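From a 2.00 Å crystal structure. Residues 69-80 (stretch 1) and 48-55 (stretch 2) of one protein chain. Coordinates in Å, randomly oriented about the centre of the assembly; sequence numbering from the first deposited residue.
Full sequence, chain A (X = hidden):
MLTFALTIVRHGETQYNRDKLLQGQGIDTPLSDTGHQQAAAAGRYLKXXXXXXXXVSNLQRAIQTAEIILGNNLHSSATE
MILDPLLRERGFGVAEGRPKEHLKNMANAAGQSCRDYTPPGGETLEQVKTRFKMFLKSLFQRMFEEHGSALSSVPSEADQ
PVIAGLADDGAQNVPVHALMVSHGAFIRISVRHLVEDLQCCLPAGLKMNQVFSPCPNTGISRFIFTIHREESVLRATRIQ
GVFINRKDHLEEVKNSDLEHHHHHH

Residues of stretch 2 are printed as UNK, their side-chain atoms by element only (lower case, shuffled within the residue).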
# COMPACT_ATOMS: atom_id res chain seq x y z
N ILE A 69 -10.40 7.25 -7.27
CA ILE A 69 -10.89 5.93 -6.93
C ILE A 69 -12.23 6.03 -6.17
O ILE A 69 -13.18 5.31 -6.48
CB ILE A 69 -9.82 5.12 -6.15
CG1 ILE A 69 -8.70 4.68 -7.13
CG2 ILE A 69 -10.45 3.93 -5.46
CD1 ILE A 69 -7.43 4.18 -6.44
N LEU A 70 -12.30 6.94 -5.21
CA LEU A 70 -13.52 7.09 -4.42
C LEU A 70 -14.65 7.71 -5.25
O LEU A 70 -15.77 7.31 -5.13
CB LEU A 70 -13.27 7.90 -3.16
CG LEU A 70 -12.50 7.15 -2.06
CD1 LEU A 70 -12.10 8.15 -0.99
CD2 LEU A 70 -13.35 6.02 -1.45
N GLY A 71 -14.32 8.66 -6.13
CA GLY A 71 -15.34 9.23 -7.03
C GLY A 71 -16.01 8.20 -7.92
O GLY A 71 -17.19 8.32 -8.24
N ASN A 72 -15.24 7.19 -8.32
CA ASN A 72 -15.75 6.09 -9.14
C ASN A 72 -16.45 4.98 -8.35
O ASN A 72 -17.07 4.08 -8.93
CB ASN A 72 -14.61 5.50 -9.94
CG ASN A 72 -14.32 6.29 -11.19
OD1 ASN A 72 -15.00 6.15 -12.20
ND2 ASN A 72 -13.31 7.15 -11.12
N ASN A 73 -16.37 5.04 -7.02
CA ASN A 73 -16.90 3.98 -6.18
C ASN A 73 -18.40 4.12 -5.94
O ASN A 73 -18.90 5.23 -5.75
CB ASN A 73 -16.18 3.99 -4.84
CG ASN A 73 -16.43 2.74 -4.04
OD1 ASN A 73 -17.35 2.70 -3.24
ND2 ASN A 73 -15.62 1.71 -4.27
N LEU A 74 -19.10 3.01 -5.94
CA LEU A 74 -20.56 3.01 -5.81
C LEU A 74 -21.06 2.89 -4.36
O LEU A 74 -22.27 2.98 -4.11
CB LEU A 74 -21.18 1.89 -6.66
CG LEU A 74 -20.89 1.92 -8.16
CD1 LEU A 74 -21.45 0.69 -8.86
CD2 LEU A 74 -21.47 3.19 -8.77
N HIS A 75 -20.14 2.69 -3.41
CA HIS A 75 -20.53 2.38 -2.01
C HIS A 75 -19.91 3.27 -0.95
O HIS A 75 -20.35 3.22 0.20
CB HIS A 75 -20.20 0.93 -1.65
CG HIS A 75 -20.78 -0.05 -2.61
ND1 HIS A 75 -22.08 -0.50 -2.52
CD2 HIS A 75 -20.26 -0.63 -3.72
CE1 HIS A 75 -22.33 -1.32 -3.53
NE2 HIS A 75 -21.24 -1.42 -4.27
N SER A 76 -18.91 4.07 -1.30
CA SER A 76 -18.06 4.60 -0.23
C SER A 76 -18.09 6.11 -0.08
O SER A 76 -17.18 6.68 0.50
CB SER A 76 -16.63 4.09 -0.39
OG SER A 76 -16.60 2.69 -0.59
N SER A 77 -19.16 6.75 -0.56
CA SER A 77 -19.29 8.21 -0.52
C SER A 77 -19.29 8.83 0.88
O SER A 77 -18.89 9.98 1.05
CB SER A 77 -20.53 8.66 -1.30
OG SER A 77 -21.70 8.05 -0.79
N ALA A 78 -19.73 8.08 1.89
CA ALA A 78 -19.73 8.55 3.27
C ALA A 78 -18.37 8.34 3.98
O ALA A 78 -18.17 8.82 5.10
CB ALA A 78 -20.87 7.87 4.06
N THR A 79 -17.43 7.63 3.34
CA THR A 79 -16.12 7.36 3.95
C THR A 79 -15.20 8.57 3.84
O THR A 79 -14.96 9.06 2.75
CB THR A 79 -15.46 6.13 3.31
OG1 THR A 79 -16.30 4.98 3.52
CG2 THR A 79 -14.09 5.88 3.93
N GLU A 80 -14.65 9.05 4.95
CA GLU A 80 -13.71 10.17 4.82
C GLU A 80 -12.30 9.71 4.43
O GLU A 80 -11.82 8.67 4.86
CB GLU A 80 -13.70 11.09 6.06
CG GLU A 80 -13.02 10.51 7.29
CD GLU A 80 -12.72 11.55 8.36
OE1 GLU A 80 -12.02 12.56 8.08
OE2 GLU A 80 -13.15 11.34 9.52
N UNK A 48 -17.27 -1.71 -6.93
CA UNK A 48 -18.28 -2.48 -6.21
C UNK A 48 -17.85 -2.87 -4.80
O UNK A 48 -18.55 -3.64 -4.12
o UNK A 48 -18.59 -3.90 -9.39
c UNK A 48 -19.20 -3.43 -8.40
c UNK A 48 -18.68 -3.75 -7.00
o UNK A 48 -20.21 -2.70 -8.52
N UNK A 49 -16.70 -2.35 -4.36
CA UNK A 49 -16.24 -2.61 -2.98
C UNK A 49 -16.62 -1.47 -2.08
O UNK A 49 -16.52 -0.31 -2.45
c UNK A 49 -14.60 -5.32 -2.98
c UNK A 49 -12.72 -3.96 -4.02
c UNK A 49 -14.23 -4.03 -3.72
c UNK A 49 -14.71 -2.81 -2.94
N UNK A 50 -17.07 -1.80 -0.87
CA UNK A 50 -17.26 -0.78 0.16
C UNK A 50 -15.99 -0.63 0.98
O UNK A 50 -15.61 -1.52 1.75
c UNK A 50 -18.46 -1.11 1.04
n UNK A 50 -18.98 1.71 3.35
n UNK A 50 -19.35 -0.41 3.30
c UNK A 50 -18.52 1.25 2.14
c UNK A 50 -19.48 0.69 4.03
c UNK A 50 -18.75 -0.08 2.10
N UNK A 51 -15.30 0.49 0.80
CA UNK A 51 -14.19 0.84 1.66
C UNK A 51 -14.74 1.61 2.86
O UNK A 51 -15.22 2.71 2.71
c UNK A 51 -13.14 1.64 0.89
c UNK A 51 -11.23 -0.93 -1.18
c UNK A 51 -12.57 0.90 -0.29
c UNK A 51 -11.78 -0.24 -0.09
c UNK A 51 -12.30 0.64 -2.70
c UNK A 51 -12.84 1.32 -1.59
c UNK A 51 -11.50 -0.49 -2.49
N UNK A 52 -14.69 0.98 4.04
CA UNK A 52 -15.13 1.61 5.29
C UNK A 52 -14.14 2.64 5.76
O UNK A 52 -14.47 3.53 6.54
c UNK A 52 -15.30 0.54 6.41
o UNK A 52 -14.09 -0.22 6.52
c UNK A 52 -16.47 -0.42 6.09
N UNK A 53 -12.90 2.54 5.30
CA UNK A 53 -11.86 3.44 5.76
C UNK A 53 -10.90 3.70 4.62
O UNK A 53 -10.61 2.78 3.85
o UNK A 53 -12.57 1.37 8.14
c UNK A 53 -11.96 2.45 8.09
c UNK A 53 -11.08 2.79 6.90
n UNK A 53 -12.06 3.37 9.03
N UNK A 54 -10.41 4.93 4.51
CA UNK A 54 -9.48 5.28 3.44
C UNK A 54 -8.30 6.12 3.99
O UNK A 54 -8.52 7.14 4.67
c UNK A 54 -9.12 6.43 1.22
c UNK A 54 -10.16 6.05 2.29
c UNK A 54 -11.30 5.25 1.66
N UNK A 55 -7.09 5.71 3.66
CA UNK A 55 -5.86 6.35 4.14
C UNK A 55 -4.98 6.66 2.94
O UNK A 55 -4.78 5.80 2.06
c UNK A 55 -6.28 5.79 7.32
c UNK A 55 -7.48 3.28 7.22
c UNK A 55 -7.14 5.38 8.34
c UNK A 55 -6.00 4.96 6.25
c UNK A 55 -5.12 5.44 5.13
c UNK A 55 -7.74 4.12 8.29
c UNK A 55 -6.61 3.71 6.20
O HOH W 1 -21.71 -2.43 -6.53
O HOH W 2 -19.03 4.47 3.81
O HOH W 3 -11.44 6.94 6.48

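Position 48 carries two side-chain carbons, the second bearing two oxygens. CA-to-CB points away from stretch 1, yet the end returns, one oxygen lying 3.6 Å from Leu74 CD1. A fork of two oxygens on the second carbon is a carboxylate one methylene from the backbone: Asp48. Its OD1 accepts a hydrogen bond from water 1 at 2.5 Å, and the same water is 2.5 Å from His75 NE2, so acid and imidazole are joined through solvent.

Position 49 has four carbons, forked at the second, with no heteroatom. The side chain points away, its nearest approach being CB of residue 49 to Asn73 ND2 at 4.8 Å, while its backbone does the work: Asn73 ND2 donates to the O of residue 49 at 2.9 Å. The fork one carbon beyond CB, in place of a branch at CB itself, makes this Leu49.

Position 50 shows one carbon and then a five-membered ring of three carbons and two nitrogens. CB of residue 50 lies 3.8 Å from His75 CB, and Ser76 OG sits at the edge of the ring, near its plane. Such a ring can only be an imidazole: His50. Its CD2 comes within 3.3 Å of His75 O and lies 3.6 Å from Ser76 OG. Water 2 links His50 NE2 and Thr79 OG1, 2.8 Å from each, spanning a pair of atoms 4.2 Å apart.

Position 51 has one carbon and a ring of six carbons, without a hydroxyl oxygen. Both backbone polar groups are used: N of residue 51 donates to Ser76 OG at 2.9 Å, and Thr79 OG1 donates to O of residue 51 at 2.6 Å. The bare ring means Phe51 and not tyrosine. It is buried, and its CE2 lies 3.8 Å from Asn73 ND2.

At position 52 a single carbon carries one oxygen and one carbon. This side chain points away, while O of residue 52 lies 3.5 Å from Thr79 CG2. The branched hydroxyl is that of Thr52.

Position 53 has two carbons, the second bearing an oxygen and a nitrogen. It too points away, though CA of residue 53 lies 3.8 Å from Thr79 CG2. The carboxamide makes it Asn53, whose OD1 accepts from Thr52 OG1 at 2.7 Å.

Position 54 has one carbon carrying two others, and it points toward stretch 1, where one of the two end carbons packs against Leu70 and Thr79. This is Val54, its CG2 3.8 Å from Leu70 CD2 and 3.7 Å from Thr79 CG2. Water 3 accepts from Val54 N at 3.0 Å and donates to Glu80 O at 2.4 Å.

Position 55 has one carbon and a six-carbon ring and makes no contact here: Phe55.

The rule is that side chains of stretch 1 read the backbone of stretch 2. Asn73 OD1 accepts from Ser76 OG and His75 N, both at 2.8 Å, while ND2 serves Leu49 O. A type I turn from Ser76 to Thr79, closed by Thr79 N to Ser76 O at 3.0 Å, joins the two hydroxyl residues that serve Phe51. Waters bridge wider gaps, and Val54 supplies the apolar contact.

Stretch 2, residues 48-55: DLHFTNVF
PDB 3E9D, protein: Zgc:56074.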